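Local coordinates for protein regulator of polyketide synthase expression (Bifidobacterium adolescentis, PDB 3ONQ) that probably regulates transcription, as a PucR-type regulator of polyketide synthase expression that is likely to bind DNA through a C-terminal helix-turn-helix domain, at residues T22-L27 against N46-Q51; N55-G60 against E108-A113. All coordinates share one frame; numbering follows the deposited sequence.

Contact 1 (T22-L27 against N46-Q51)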
ATOM      1  N   THR B  22      22.440  -4.444 -18.855  1.00 40.22           N
ATOM      2  CA  THR B  22      23.110  -3.451 -18.018  1.00 43.80           C
ATOM      3  C   THR B  22      22.173  -2.279 -17.729  1.00 43.23           C
ATOM      4  O   THR B  22      22.040  -1.842 -16.587  1.00 44.58           O
ATOM      5  CB  THR B  22      24.378  -2.904 -18.672  1.00 45.68           C
ATOM      6  OG1 THR B  22      25.271  -3.983 -18.957  1.00 54.22           O
ATOM      7  CG2 THR B  22      25.062  -1.918 -17.737  1.00 44.27           C
ATOM      8  N   THR B  23      21.525  -1.770 -18.772  1.00 36.93           N
ATOM      9  CA  THR B  23      20.561  -0.685 -18.609  1.00 38.33           C
ATOM     10  C   THR B  23      19.345  -1.173 -17.832  1.00 33.66           C
ATOM     11  O   THR B  23      18.822  -0.476 -16.954  1.00 35.61           O
ATOM     12  CB  THR B  23      20.127  -0.089 -19.976  1.00 42.20           C
ATOM     13  OG1 THR B  23      21.282   0.404 -20.663  1.00 45.96           O
ATOM     14  CG2 THR B  23      19.154   1.066 -19.776  1.00 34.20           C
ATOM     15  N   ILE B  24      18.903  -2.385 -18.137  1.00 31.06           N
ATOM     16  CA  ILE B  24      17.763  -2.942 -17.439  1.00 27.08           C
ATOM     17  C   ILE B  24      18.096  -3.083 -15.943  1.00 31.69           C
ATOM     18  O   ILE B  24      17.264  -2.795 -15.082  1.00 27.74           O
ATOM     19  CB  ILE B  24      17.346  -4.288 -18.039  1.00 25.46           C
ATOM     20  CG1 ILE B  24      16.989  -4.103 -19.517  1.00 32.30           C
ATOM     21  CG2 ILE B  24      16.160  -4.886 -17.272  1.00 23.38           C
ATOM     22  CD1 ILE B  24      16.592  -5.370 -20.219  1.00 31.63           C
ATOM     23  N   GLU B  25      19.318  -3.511 -15.646  1.00 29.63           N
ATOM     24  CA  GLU B  25      19.757  -3.656 -14.261  1.00 35.28           C
ATOM     25  C   GLU B  25      19.812  -2.297 -13.550  1.00 32.79           C
ATOM     26  O   GLU B  25      19.292  -2.143 -12.443  1.00 33.61           O
ATOM     27  CB  GLU B  25      21.127  -4.334 -14.187  1.00 32.47           C
ATOM     28  CG  GLU B  25      21.618  -4.544 -12.753  1.00 36.14           C
ATOM     29  CD  GLU B  25      23.074  -4.965 -12.682  1.00 40.11           C
ATOM     30  OE1 GLU B  25      23.891  -4.403 -13.437  1.00 44.91           O
ATOM     31  OE2 GLU B  25      23.404  -5.856 -11.871  1.00 38.54           O
ATOM     32  N   ARG B  26      20.443  -1.317 -14.191  1.00 30.09           N
ATOM     33  CA  ARG B  26      20.599  -0.012 -13.569  1.00 28.82           C
ATOM     34  C   ARG B  26      19.234   0.600 -13.314  1.00 35.80           C
ATOM     35  O   ARG B  26      19.015   1.243 -12.279  1.00 28.50           O
ATOM     36  CB  ARG B  26      21.456   0.926 -14.420  1.00 33.53           C
ATOM     37  CG  ARG B  26      21.579   2.324 -13.830  1.00 47.16           C
ATOM     38  CD  ARG B  26      22.515   3.212 -14.645  1.00 64.38           C
ATOM     39  NE  ARG B  26      22.592   2.821 -16.055  1.00 79.81           N
ATOM     40  CZ  ARG B  26      21.749   3.218 -17.011  1.00 82.05           C
ATOM     41  NH1 ARG B  26      20.729   4.025 -16.727  1.00 79.23           N
ATOM     42  NH2 ARG B  26      21.924   2.794 -18.259  1.00 79.45           N
ATOM     43  N   LEU B  27      18.319   0.393 -14.262  1.00 28.83           N
ATOM     44  CA  LEU B  27      16.957   0.904 -14.135  1.00 27.41           C
ATOM     45  C   LEU B  27      16.222   0.236 -12.977  1.00 29.30           C
ATOM     46  O   LEU B  27      15.547   0.904 -12.195  1.00 26.90           O
ATOM     47  CB  LEU B  27      16.171   0.722 -15.437  1.00 28.39           C
ATOM     48  CG  LEU B  27      14.702   1.147 -15.406  1.00 36.63           C
ATOM     49  CD1 LEU B  27      14.567   2.649 -15.150  1.00 30.66           C
ATOM     50  CD2 LEU B  27      13.992   0.759 -16.716  1.00 41.85           C
ATOM     51  N   ASN B  46      11.404  -9.480 -13.424  1.00 29.58           N
ATOM     52  CA  ASN B  46      11.062 -10.657 -14.230  1.00 35.35           C
ATOM     53  C   ASN B  46      12.011 -10.831 -15.404  1.00 34.34           C
ATOM     54  O   ASN B  46      12.541 -11.906 -15.636  1.00 38.26           O
ATOM     55  CB  ASN B  46       9.651 -10.517 -14.783  1.00 48.59           C
ATOM     56  CG  ASN B  46       8.652 -11.370 -14.056  1.00 63.51           C
ATOM     57  OD1 ASN B  46       8.921 -12.530 -13.744  1.00 75.55           O
ATOM     58  ND2 ASN B  46       7.475 -10.805 -13.792  1.00 64.01           N
ATOM     59  N   ILE B  47      12.206  -9.758 -16.162  1.00 35.11           N
ATOM     60  CA  ILE B  47      13.064  -9.781 -17.340  1.00 32.71           C
ATOM     61  C   ILE B  47      14.496 -10.149 -16.987  1.00 37.38           C
ATOM     62  O   ILE B  47      15.177 -10.840 -17.745  1.00 40.74           O
ATOM     63  CB  ILE B  47      13.032  -8.407 -18.051  1.00 32.09           C
ATOM     64  CG1 ILE B  47      11.727  -8.255 -18.828  1.00 33.32           C
ATOM     65  CG2 ILE B  47      14.223  -8.241 -18.969  1.00 32.41           C
ATOM     66  CD1 ILE B  47      11.233  -6.820 -18.929  1.00 25.37           C
ATOM     67  N   LEU B  48      14.950  -9.679 -15.828  1.00 36.24           N
ATOM     68  CA  LEU B  48      16.294  -9.972 -15.350  1.00 32.22           C
ATOM     69  C   LEU B  48      16.435 -11.404 -14.841  1.00 38.43           C
ATOM     70  O   LEU B  48      17.549 -11.900 -14.689  1.00 43.02           O
ATOM     71  CB  LEU B  48      16.689  -8.994 -14.238  1.00 33.94           C
ATOM     72  CG  LEU B  48      17.073  -7.585 -14.702  1.00 31.70           C
ATOM     73  CD1 LEU B  48      17.317  -6.682 -13.500  1.00 31.03           C
ATOM     74  CD2 LEU B  48      18.311  -7.648 -15.592  1.00 29.75           C
ATOM     75  N   GLY B  49      15.313 -12.059 -14.553  1.00 37.29           N
ATOM     76  CA  GLY B  49      15.345 -13.456 -14.150  1.00 41.29           C
ATOM     77  C   GLY B  49      14.901 -13.711 -12.718  1.00 42.98           C
ATOM     78  O   GLY B  49      14.918 -14.841 -12.239  1.00 41.67           O
ATOM     79  N   TRP B  50      14.498 -12.661 -12.021  1.00 32.75           N
ATOM     80  CA  TRP B  50      14.009 -12.841 -10.668  1.00 36.16           C
ATOM     81  C   TRP B  50      12.547 -13.269 -10.667  1.00 43.42           C
ATOM     82  O   TRP B  50      11.632 -12.432 -10.676  1.00 48.32           O
ATOM     83  CB  TRP B  50      14.168 -11.561  -9.874  1.00 24.48           C
ATOM     84  CG  TRP B  50      15.563 -11.098  -9.750  1.00 33.52           C
ATOM     85  CD1 TRP B  50      16.392 -10.687 -10.754  1.00 28.64           C
ATOM     86  CD2 TRP B  50      16.297 -10.940  -8.530  1.00 27.55           C
ATOM     87  NE1 TRP B  50      17.607 -10.309 -10.238  1.00 31.87           N
ATOM     88  CE2 TRP B  50      17.571 -10.447  -8.870  1.00 27.88           C
ATOM     89  CE3 TRP B  50      15.994 -11.163  -7.185  1.00 29.73           C
ATOM     90  CZ2 TRP B  50      18.546 -10.170  -7.915  1.00 30.73           C
ATOM     91  CZ3 TRP B  50      16.976 -10.894  -6.227  1.00 31.41           C
ATOM     92  CH2 TRP B  50      18.232 -10.410  -6.602  1.00 30.05           C
ATOM     93  N   GLN B  51      12.336 -14.574 -10.625  1.00 47.27           N
ATOM     94  CA  GLN B  51      11.003 -15.147 -10.740  1.00 55.26           C
ATOM     95  C   GLN B  51      10.233 -15.202  -9.421  1.00 51.61           C
ATOM     96  O   GLN B  51      10.767 -15.596  -8.380  1.00 49.77           O
ATOM     97  CB  GLN B  51      11.089 -16.556 -11.333  1.00 64.27           C
ATOM     98  CG  GLN B  51       9.741 -17.157 -11.691  1.00 74.87           C
ATOM     99  CD  GLN B  51       9.720 -18.667 -11.530  1.00 83.86           C
ATOM    100  OE1 GLN B  51      10.639 -19.247 -10.947  1.00 88.59           O
ATOM    101  NE2 GLN B  51       8.670 -19.311 -12.039  1.00 80.40           N
TER
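Glu25 meets Leu48 through its backbone end, while its carboxylate is held elsewhere: OE2 is gripped twice, by a salt bridge to Arg75 and by the backbone N of Ile88 on strand 86-91. With CG anti to the backbone N (chi1 -178°), the acid reaches from the helix to that strand. Leu48 CD1 packs 4.0 Å from Glu25 CA, against the helix surface itself, and the alpha carbons of these two residues are 7.3 Å apart. The other leucine branch belongs to Ile24. Here the methyl CG2 of Ile24 comes against Leu48 CG at 3.8 Å and Leu48 CD2 at 3.9 Å, the two side chains sliding past one another in opposite directions. Ile24 has a second arm: CG1 sits beside the backbone N (chi1 -59°) and, with the chain extended beyond it, CD1 comes within 3.9 Å of Ile47 CG2; this pair crosses at about a right angle. One isoleucine thus spreads its two branches over consecutive residues of the partner helix. The example illustrates apolar packing between successive helices, 21-33 and 39-48, at the end of the second, where a Schellman motif closes the last turn. Gly49 turns the chain there with a positive phi of 114°, and its N donates to Asn46 O at 3.0 Å. Beyond it, Trp50 still touches Met45 of the helix and packs on Val87 and Leu98 of the sheet. On the side of a second subunit, Thr23 of that subunit touches Ile24, and its Arg26 makes a weak hydrogen bond to Ile47 O.

Contact 2 (N55-G60 against E108-A113); sequences NCFAIG and EVTCTA
Buried strand-to-helix packing joins the central strand 55-61 to helix 107-114, which lies against one face of the sheet. The segment axes approach to 9.6 Å and run within 27° of parallel, and Phe57 and Ile59 both point from the strand toward the helix. The phenyl group presents its edge: CZ lies 3.5 Å from Thr110 OG1, which sits near the ring plane, and 3.6 Å from Thr110 CB. The contact is van der Waals; the hydroxyl has its hydrogen bond with Thr106 O, just before the helix. Ile59 extends toward Cys111 (chi2 176°), setting CD1 3.6 Å from Cys111 CA and 3.9 Å from Thr110 CG2. Its methyl therefore rests on the helix backbone as much as on the side chains, and Ile59 CD1 lies 4.0 Å from Cys111 CB. Replacing Phe57 by an alanine would probably open a gap beside Thr110 and deprive Val105 and Pro107 of the ring they pack on. The neighbouring strand residues face the other way, Cys56 meeting Ala136 and Ala58 meeting Ala139 and Thr143 of helix 132-149. With helix 107-114 on one face of the sheet and helix 132-149 on the other, this is the layering of an alpha-beta-alpha sandwich.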
ATOM      1  N   ASN B  55      13.489 -14.747  -2.402  1.00 32.51           N
ATOM      2  CA  ASN B  55      14.152 -14.192  -1.229  1.00 27.85           C
ATOM      3  C   ASN B  55      15.431 -13.487  -1.652  1.00 31.63           C
ATOM      4  O   ASN B  55      16.089 -13.903  -2.600  1.00 30.05           O
ATOM      5  CB  ASN B  55      14.459 -15.280  -0.204  1.00 30.89           C
ATOM      6  CG  ASN B  55      13.206 -15.883   0.383  1.00 39.91           C
ATOM      7  OD1 ASN B  55      13.060 -17.109   0.452  1.00 44.27           O
ATOM      8  ND2 ASN B  55      12.280 -15.023   0.795  1.00 32.13           N
ATOM      9  N   CYS B  56      15.779 -12.414  -0.956  1.00 27.89           N
ATOM     10  CA  CYS B  56      16.936 -11.636  -1.346  1.00 24.62           C
ATOM     11  C   CYS B  56      17.507 -10.940  -0.121  1.00 28.19           C
ATOM     12  O   CYS B  56      16.847 -10.878   0.920  1.00 25.39           O
ATOM     13  CB  CYS B  56      16.535 -10.592  -2.402  1.00 24.09           C
ATOM     14  SG  CYS B  56      15.353  -9.324  -1.788  1.00 30.12           S
ATOM     15  N   PHE B  57      18.725 -10.415  -0.260  1.00 27.07           N
ATOM     16  CA  PHE B  57      19.345  -9.596   0.771  1.00 25.28           C
ATOM     17  C   PHE B  57      20.350  -8.707   0.072  1.00 29.90           C
ATOM     18  O   PHE B  57      20.690  -8.942  -1.091  1.00 25.88           O
ATOM     19  CB  PHE B  57      20.043 -10.457   1.837  1.00 22.24           C
ATOM     20  CG  PHE B  57      21.114 -11.361   1.283  1.00 26.25           C
ATOM     21  CD1 PHE B  57      22.413 -10.903   1.120  1.00 25.80           C
ATOM     22  CD2 PHE B  57      20.823 -12.671   0.935  1.00 26.80           C
ATOM     23  CE1 PHE B  57      23.402 -11.735   0.608  1.00 25.46           C
ATOM     24  CE2 PHE B  57      21.806 -13.508   0.426  1.00 31.66           C
ATOM     25  CZ  PHE B  57      23.100 -13.039   0.253  1.00 21.87           C
ATOM     26  N   ALA B  58      20.830  -7.692   0.777  1.00 21.71           N
ATOM     27  CA  ALA B  58      21.727  -6.731   0.165  1.00 20.73           C
ATOM     28  C   ALA B  58      23.007  -6.567   0.976  1.00 21.85           C
ATOM     29  O   ALA B  58      23.010  -6.722   2.202  1.00 24.46           O
ATOM     30  CB  ALA B  58      21.015  -5.380  -0.000  1.00 18.81           C
ATOM     31  N   ILE B  59      24.092  -6.263   0.276  1.00 22.54           N
ATOM     32  CA  ILE B  59      25.363  -5.949   0.902  1.00 23.96           C
ATOM     33  C   ILE B  59      25.826  -4.660   0.266  1.00 29.34           C
ATOM     34  O   ILE B  59      25.667  -4.477  -0.951  1.00 24.75           O
ATOM     35  CB  ILE B  59      26.418  -7.030   0.615  1.00 28.79           C
ATOM     36  CG1 ILE B  59      25.955  -8.383   1.142  1.00 32.67           C
ATOM     37  CG2 ILE B  59      27.748  -6.658   1.257  1.00 25.21           C
ATOM     38  CD1 ILE B  59      26.919  -9.538   0.809  1.00 36.32           C
ATOM     39  N   GLY B  60      26.389  -3.758   1.067  1.00 23.31           N
ATOM     40  CA  GLY B  60      26.846  -2.488   0.539  1.00 19.92           C
ATOM     41  C   GLY B  60      28.044  -1.969   1.307  1.00 27.46           C
ATOM     42  O   GLY B  60      28.200  -2.247   2.497  1.00 25.10           O
ATOM     43  N   GLU B 108      25.277 -14.384   5.587  1.00 27.56           N
ATOM     44  CA  GLU B 108      26.590 -14.359   6.241  1.00 29.92           C
ATOM     45  C   GLU B 108      27.683 -14.964   5.356  1.00 27.95           C
ATOM     46  O   GLU B 108      28.760 -14.389   5.216  1.00 27.12           O
ATOM     47  CB  GLU B 108      26.554 -15.041   7.614  1.00 28.39           C
ATOM     48  CG  GLU B 108      25.632 -14.351   8.621  1.00 37.33           C
ATOM     49  CD  GLU B 108      26.154 -12.982   9.088  1.00 40.70           C
ATOM     50  OE1 GLU B 108      27.371 -12.709   8.938  1.00 39.78           O
ATOM     51  OE2 GLU B 108      25.344 -12.179   9.611  1.00 38.43           O
ATOM     52  N   VAL B 109      27.404 -16.116   4.756  1.00 28.66           N
ATOM     53  CA  VAL B 109      28.361 -16.750   3.853  1.00 31.13           C
ATOM     54  C   VAL B 109      28.690 -15.856   2.645  1.00 30.18           C
ATOM     55  O   VAL B 109      29.846 -15.740   2.237  1.00 28.53           O
ATOM     56  CB  VAL B 109      27.856 -18.132   3.387  1.00 32.88           C
ATOM     57  CG1 VAL B 109      28.688 -18.657   2.215  1.00 33.31           C
ATOM     58  CG2 VAL B 109      27.872 -19.108   4.552  1.00 31.89           C
ATOM     59  N   THR B 110      27.684 -15.207   2.079  1.00 30.26           N
ATOM     60  CA  THR B 110      27.944 -14.345   0.934  1.00 29.92           C
ATOM     61  C   THR B 110      28.756 -13.129   1.366  1.00 27.18           C
ATOM     62  O   THR B 110      29.690 -12.720   0.689  1.00 34.25           O
ATOM     63  CB  THR B 110      26.649 -13.882   0.253  1.00 28.72           C
ATOM     64  OG1 THR B 110      25.920 -15.027  -0.192  1.00 31.08           O
ATOM     65  CG2 THR B 110      26.970 -13.006  -0.945  1.00 27.61           C
ATOM     66  N   CYS B 111      28.403 -12.563   2.510  1.00 26.94           N
ATOM     67  CA  CYS B 111      29.115 -11.403   3.013  1.00 27.38           C
ATOM     68  C   CYS B 111      30.588 -11.742   3.255  1.00 35.22           C
ATOM     69  O   CYS B 111      31.474 -10.971   2.895  1.00 28.62           O
ATOM     70  CB  CYS B 111      28.444 -10.868   4.276  1.00 30.34           C
ATOM     71  SG  CYS B 111      29.225  -9.405   4.974  1.00 34.52           S
ATOM     72  N   THR B 112      30.853 -12.910   3.837  1.00 34.66           N
ATOM     73  CA  THR B 112      32.225 -13.330   4.070  1.00 28.09           C
ATOM     74  C   THR B 112      32.993 -13.480   2.768  1.00 33.29           C
ATOM     75  O   THR B 112      34.154 -13.085   2.681  1.00 34.21           O
ATOM     76  CB  THR B 112      32.304 -14.657   4.855  1.00 35.81           C
ATOM     77  OG1 THR B 112      31.847 -14.444   6.195  1.00 35.81           O
ATOM     78  CG2 THR B 112      33.750 -15.155   4.906  1.00 28.62           C
ATOM     79  N   ALA B 113      32.338 -14.053   1.763  1.00 27.26           N
ATOM     80  CA  ALA B 113      32.970 -14.309   0.474  1.00 31.59           C
ATOM     81  C   ALA B 113      33.355 -13.025  -0.264  1.00 38.35           C
ATOM     82  O   ALA B 113      34.353 -13.008  -0.986  1.00 38.29           O
ATOM     83  CB  ALA B 113      32.064 -15.182  -0.410  1.00 24.56           C
TER

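Overall arrangement
Contact 1 and contact 2 share no helix or strand, yet they follow in series along the chain: through a short connection, helix 39-48 is followed by strand 55-61. Their centres are 19 Å apart, and Trp50 bridges the step, its CZ3 lying 3.9 Å from Cys56 CB. Contact 1 is purely aliphatic between its segments; contact 2 puts an aromatic edge against a threonine hydroxyl as well as aliphatic packing. Contact 2 is core packing, with every touching residue buried and no other chain of the assembly reaching its segments. Contact 1 is partly buried, lies about 23 Å from the centre of the chain by centre-to-centre distance, and pairs two helices beside a second subunit, with an acid tied to the sheet at its margin.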